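Local coordinates for CPXV018 protein (PDB 4PDC), which probably acts as a viral MHC class I-like decoy ligand that occupies the host immune receptor NKG2D, at residues C84-D88 with N89-F93; T71-P74 with Y75-L78. The protein carries 2 engineered substitutions. All coordinates share one frame; numbering follows the deposited sequence.

Contact 1 (C84-D88 with N89-F93); sequences CDYTD and NKSTF
The backbones of Cys84-Asp88 and Asn89-Phe93 run antiparallel, their strand axes 4.7 Å apart at closest approach and their directions 156° apart. Asp85 and Thr92 form one hydrogen-bonded pair, with Asp85 N 2.8 Å from Thr92 O and the reverse bond running from Thr92 N to Asp85 O. Thr87 and Lys90 form the other, next to the turn, again with a backbone bond in each direction. This is a two-residue beta hairpin closed by a type I' turn, in which Asp88 and Asn89 both take left-handed backbone angles. It links the long strands 75-87 and 90-99 of the antiparallel sheet.

Tyr86, Cys84, Ser91 and Phe93 share the face toward helix 131-146, whose Cys134 is joined to Cys84 by a disulfide. The Tyr86 ring reaches forward over the turn, CG anti to the backbone N (chi1 -161°): Asn89 N lies over one face, while Ser91 OG meets the rim near the ring plane. The Asn89 amide is steeply inclined to the ring, and its ND2 makes a weak, 3.4 Å hydrogen bond to Tyr86 OH. Further along, Cys84 CB touches Phe93 CE1 at 3.5 Å.

On the opposite face Asp85 and Thr92 point the same way, Asp85 CB 3.4 Å from Thr92 OG1. A water donates to Asp85 OD1 at 2.7 Å or to Lys90 O, having too few protons for every acceptor nearby. Beside the turn, Lys90 NZ and Asp88 OD2 form a long salt bridge of 3.6 Å.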
loop_
_atom_site.group_PDB
_atom_site.type_symbol
_atom_site.label_atom_id
_atom_site.label_comp_id
_atom_site.label_asym_id
_atom_site.label_seq_id
_atom_site.Cartn_x
_atom_site.Cartn_y
_atom_site.Cartn_z
ATOM N N CYS E 84 5.205 -12.650 9.453
ATOM C CA CYS E 84 5.032 -13.337 8.180
ATOM C C CYS E 84 6.094 -14.427 8.084
ATOM O O CYS E 84 7.192 -14.299 8.632
ATOM C CB CYS E 84 5.102 -12.365 6.995
ATOM S SG CYS E 84 6.694 -11.571 6.663
ATOM N N ASP E 85 5.740 -15.507 7.398
ATOM C CA ASP E 85 6.567 -16.702 7.329
ATOM C C ASP E 85 6.676 -17.157 5.881
ATOM O O ASP E 85 5.661 -17.345 5.211
ATOM C CB ASP E 85 5.963 -17.805 8.203
ATOM C CG ASP E 85 6.786 -19.081 8.204
ATOM O OD1 ASP E 85 6.867 -19.750 7.150
ATOM O OD2 ASP E 85 7.333 -19.427 9.272
ATOM N N TYR E 86 7.906 -17.312 5.399
ATOM C CA TYR E 86 8.144 -17.820 4.050
ATOM C C TYR E 86 8.866 -19.160 4.130
ATOM O O TYR E 86 10.065 -19.226 4.414
ATOM C CB TYR E 86 8.948 -16.820 3.224
ATOM C CG TYR E 86 8.855 -17.054 1.735
ATOM C CD1 TYR E 86 7.631 -17.022 1.088
ATOM C CD2 TYR E 86 9.992 -17.294 0.976
ATOM C CE1 TYR E 86 7.535 -17.227 -0.271
ATOM C CE2 TYR E 86 9.906 -17.498 -0.387
ATOM C CZ TYR E 86 8.674 -17.460 -1.004
ATOM O OH TYR E 86 8.574 -17.668 -2.360
ATOM N N THR E 87 8.105 -20.221 3.881
ATOM C CA THR E 87 8.576 -21.592 4.021
ATOM C C THR E 87 8.039 -22.409 2.854
ATOM O O THR E 87 6.831 -22.434 2.619
ATOM C CB THR E 87 8.108 -22.220 5.357
ATOM O OG1 THR E 87 8.550 -21.411 6.456
ATOM C CG2 THR E 87 8.657 -23.629 5.523
ATOM N N ASP E 88 8.932 -23.068 2.123
ATOM C CA ASP E 88 8.533 -23.876 0.972
ATOM C C ASP E 88 7.774 -23.006 -0.028
ATOM O O ASP E 88 6.749 -23.410 -0.575
ATOM C CB ASP E 88 7.676 -25.064 1.426
ATOM C CG ASP E 88 7.402 -26.056 0.308
ATOM O OD1 ASP E 88 8.283 -26.252 -0.554
ATOM O OD2 ASP E 88 6.297 -26.637 0.296
ATOM N N ASN E 89 8.283 -21.795 -0.240
ATOM C CA ASN E 89 7.691 -20.837 -1.173
ATOM C C ASN E 89 6.239 -20.489 -0.857
ATOM O O ASN E 89 5.528 -19.953 -1.704
ATOM C CB ASN E 89 7.784 -21.368 -2.604
ATOM C CG ASN E 89 9.213 -21.645 -3.028
ATOM O OD1 ASN E 89 9.563 -22.776 -3.366
ATOM N ND2 ASN E 89 10.048 -20.612 -3.007
ATOM N N LYS E 90 5.805 -20.790 0.364
ATOM C CA LYS E 90 4.447 -20.478 0.799
ATOM C C LYS E 90 4.448 -19.381 1.860
ATOM O O LYS E 90 5.222 -19.422 2.821
ATOM C CB LYS E 90 3.757 -21.733 1.332
ATOM C CG LYS E 90 3.366 -22.712 0.237
ATOM C CD LYS E 90 2.866 -24.031 0.806
ATOM C CE LYS E 90 2.399 -24.965 -0.299
ATOM N NZ LYS E 90 3.442 -25.156 -1.346
ATOM N N SER E 91 3.575 -18.399 1.659
ATOM C CA SER E 91 3.452 -17.260 2.557
ATOM C C SER E 91 2.333 -17.498 3.560
ATOM O O SER E 91 1.190 -17.717 3.169
ATOM C CB SER E 91 3.172 -15.982 1.764
ATOM O OG SER E 91 4.166 -15.750 0.784
ATOM N N THR E 92 2.668 -17.465 4.848
ATOM C CA THR E 92 1.672 -17.582 5.906
ATOM C C THR E 92 1.891 -16.479 6.936
ATOM O O THR E 92 2.991 -15.935 7.059
ATOM C CB THR E 92 1.717 -18.961 6.595
ATOM O OG1 THR E 92 3.030 -19.207 7.105
ATOM C CG2 THR E 92 1.345 -20.063 5.614
ATOM N N PHE E 93 0.830 -16.149 7.661
ATOM C CA PHE E 93 0.834 -14.994 8.544
ATOM C C PHE E 93 0.215 -15.328 9.888
ATOM O O PHE E 93 -0.619 -16.227 10.004
ATOM C CB PHE E 93 0.079 -13.832 7.897
ATOM C CG PHE E 93 0.596 -13.461 6.542
ATOM C CD1 PHE E 93 1.623 -12.542 6.406
ATOM C CD2 PHE E 93 0.064 -14.041 5.403
ATOM C CE1 PHE E 93 2.103 -12.203 5.159
ATOM C CE2 PHE E 93 0.540 -13.706 4.151
ATOM C CZ PHE E 93 1.561 -12.786 4.029
HETATM O O HOH W 1 4.799 -20.059 5.500
#

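Contact 2 (T71-P74 with Y75-L78); sequences TSTP and YEDL
Thr71 and Glu76 meet at an angle across the bend that leads into strand 75-78, the methyl CG2 of Thr71 standing 4.0 Å from the carboxylate oxygen OE1 of Glu76. Thr73 meets the strand nearer its start, its own methyl turned toward it: with OG1 beside the backbone N (chi1 -55°), CG2 falls on the carbonyl side, 3.6 Å from Tyr75 O and 4.2 Å from Glu76 CG. Thr71 thus presents its methyl to the carboxylate end and Thr73 to the aliphatic stem. The hydroxyl of Thr71 is engaged within the loop, donating to Thr73 O at 3.0 Å in the carbonyl plane, on a lone pair.

No hydrogen bond crosses between the two segments. This is the entry from a loop into an interior strand of the antiparallel sheet, beside strand 2-13: Pro74 makes a backbone bond with Gly14, and Glu76 pairs with Ile12. The alternation of an extended strand then sorts the side chains. Glu76 turns inward, where its buried carboxylate is held at both oxygens, OE1 by Asn113 at the start of helix 113-126 and OE2 by Tyr99. Tyr75 goes the other way: its ring, with CG anti to the backbone N (chi1 -170°), leads away from the loop to a hydrogen bond between its OH and Glu11.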
loop_
_atom_site.group_PDB
_atom_site.type_symbol
_atom_site.label_atom_id
_atom_site.label_comp_id
_atom_site.label_asym_id
_atom_site.label_seq_id
_atom_site.Cartn_x
_atom_site.Cartn_y
_atom_site.Cartn_z
ATOM N N THR E 71 -7.263 7.480 30.667
ATOM C CA THR E 71 -8.015 6.610 31.569
ATOM C C THR E 71 -7.635 6.854 33.019
ATOM O O THR E 71 -6.530 7.305 33.313
ATOM C CB THR E 71 -7.778 5.115 31.260
ATOM O OG1 THR E 71 -6.450 4.748 31.656
ATOM C CG2 THR E 71 -7.961 4.826 29.782
ATOM N N SER E 72 -8.561 6.547 33.920
ATOM C CA SER E 72 -8.271 6.552 35.345
ATOM C C SER E 72 -7.529 5.269 35.712
ATOM O O SER E 72 -6.926 5.172 36.779
ATOM C CB SER E 72 -9.559 6.683 36.158
ATOM O OG SER E 72 -10.463 5.642 35.833
ATOM N N THR E 73 -7.589 4.285 34.818
ATOM C CA THR E 73 -6.845 3.040 34.975
ATOM C C THR E 73 -5.344 3.333 34.947
ATOM O O THR E 73 -4.825 3.784 33.927
ATOM C CB THR E 73 -7.198 2.034 33.858
ATOM O OG1 THR E 73 -8.619 1.829 33.822
ATOM C CG2 THR E 73 -6.497 0.700 34.084
ATOM N N PRO E 74 -4.637 3.071 36.063
ATOM C CA PRO E 74 -3.244 3.527 36.177
ATOM C C PRO E 74 -2.249 2.797 35.275
ATOM O O PRO E 74 -1.206 3.371 34.963
ATOM C CB PRO E 74 -2.914 3.265 37.650
ATOM C CG PRO E 74 -3.787 2.137 38.034
ATOM C CD PRO E 74 -5.063 2.311 37.253
ATOM N N TYR E 75 -2.554 1.567 34.867
ATOM C CA TYR E 75 -1.626 0.796 34.042
ATOM C C TYR E 75 -2.326 0.101 32.881
ATOM O O TYR E 75 -3.310 -0.615 33.070
ATOM C CB TYR E 75 -0.891 -0.242 34.895
ATOM C CG TYR E 75 0.249 -0.926 34.172
ATOM C CD1 TYR E 75 0.035 -2.082 33.430
ATOM C CD2 TYR E 75 1.537 -0.414 34.228
ATOM C CE1 TYR E 75 1.076 -2.711 32.768
ATOM C CE2 TYR E 75 2.584 -1.034 33.567
ATOM C CZ TYR E 75 2.347 -2.183 32.839
ATOM O OH TYR E 75 3.385 -2.802 32.181
ATOM N N GLU E 76 -1.797 0.321 31.679
ATOM C CA GLU E 76 -2.259 -0.370 30.480
ATOM C C GLU E 76 -1.071 -0.713 29.595
ATOM O O GLU E 76 -0.319 0.171 29.184
ATOM C CB GLU E 76 -3.260 0.481 29.691
ATOM C CG GLU E 76 -4.652 0.518 30.283
ATOM C CD GLU E 76 -5.707 0.935 29.272
ATOM O OE1 GLU E 76 -5.496 1.944 28.561
ATOM O OE2 GLU E 76 -6.749 0.246 29.189
ATOM N N ASP E 77 -0.911 -2.004 29.320
ATOM C CA ASP E 77 0.122 -2.490 28.418
ATOM C C ASP E 77 -0.530 -3.142 27.209
ATOM O O ASP E 77 -1.271 -4.113 27.339
ATOM C CB ASP E 77 1.042 -3.482 29.126
ATOM C CG ASP E 77 2.226 -3.882 28.275
ATOM O OD1 ASP E 77 3.139 -3.049 28.103
ATOM O OD2 ASP E 77 2.247 -5.028 27.778
ATOM N N LEU E 78 -0.249 -2.592 26.034
ATOM C CA LEU E 78 -0.831 -3.081 24.793
ATOM C C LEU E 78 0.262 -3.633 23.897
ATOM O O LEU E 78 1.273 -2.972 23.672
ATOM C CB LEU E 78 -1.589 -1.959 24.084
ATOM C CG LEU E 78 -2.807 -1.422 24.832
ATOM C CD1 LEU E 78 -3.231 -0.088 24.260
ATOM C CD2 LEU E 78 -3.950 -2.425 24.749
#

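One strand carries both contacts: contact 2 lies where strand 75-87 begins, contact 1 where it ends and turns back into strand 90-99. Their centres are 36 Å apart, on opposite sides of the chain's centre, and their nearest atoms about 18 Å, so they do not touch. Both also draw on strand 2-13, the other neighbour of the shared strand. Above the sheet they meet different helices, 131-146 at contact 1 and 113-126 at contact 2, consistent with an MHC-like platform of helices lying on antiparallel strands. Neither contact touches another protein chain of the assembly, so neither takes direct part in its interface.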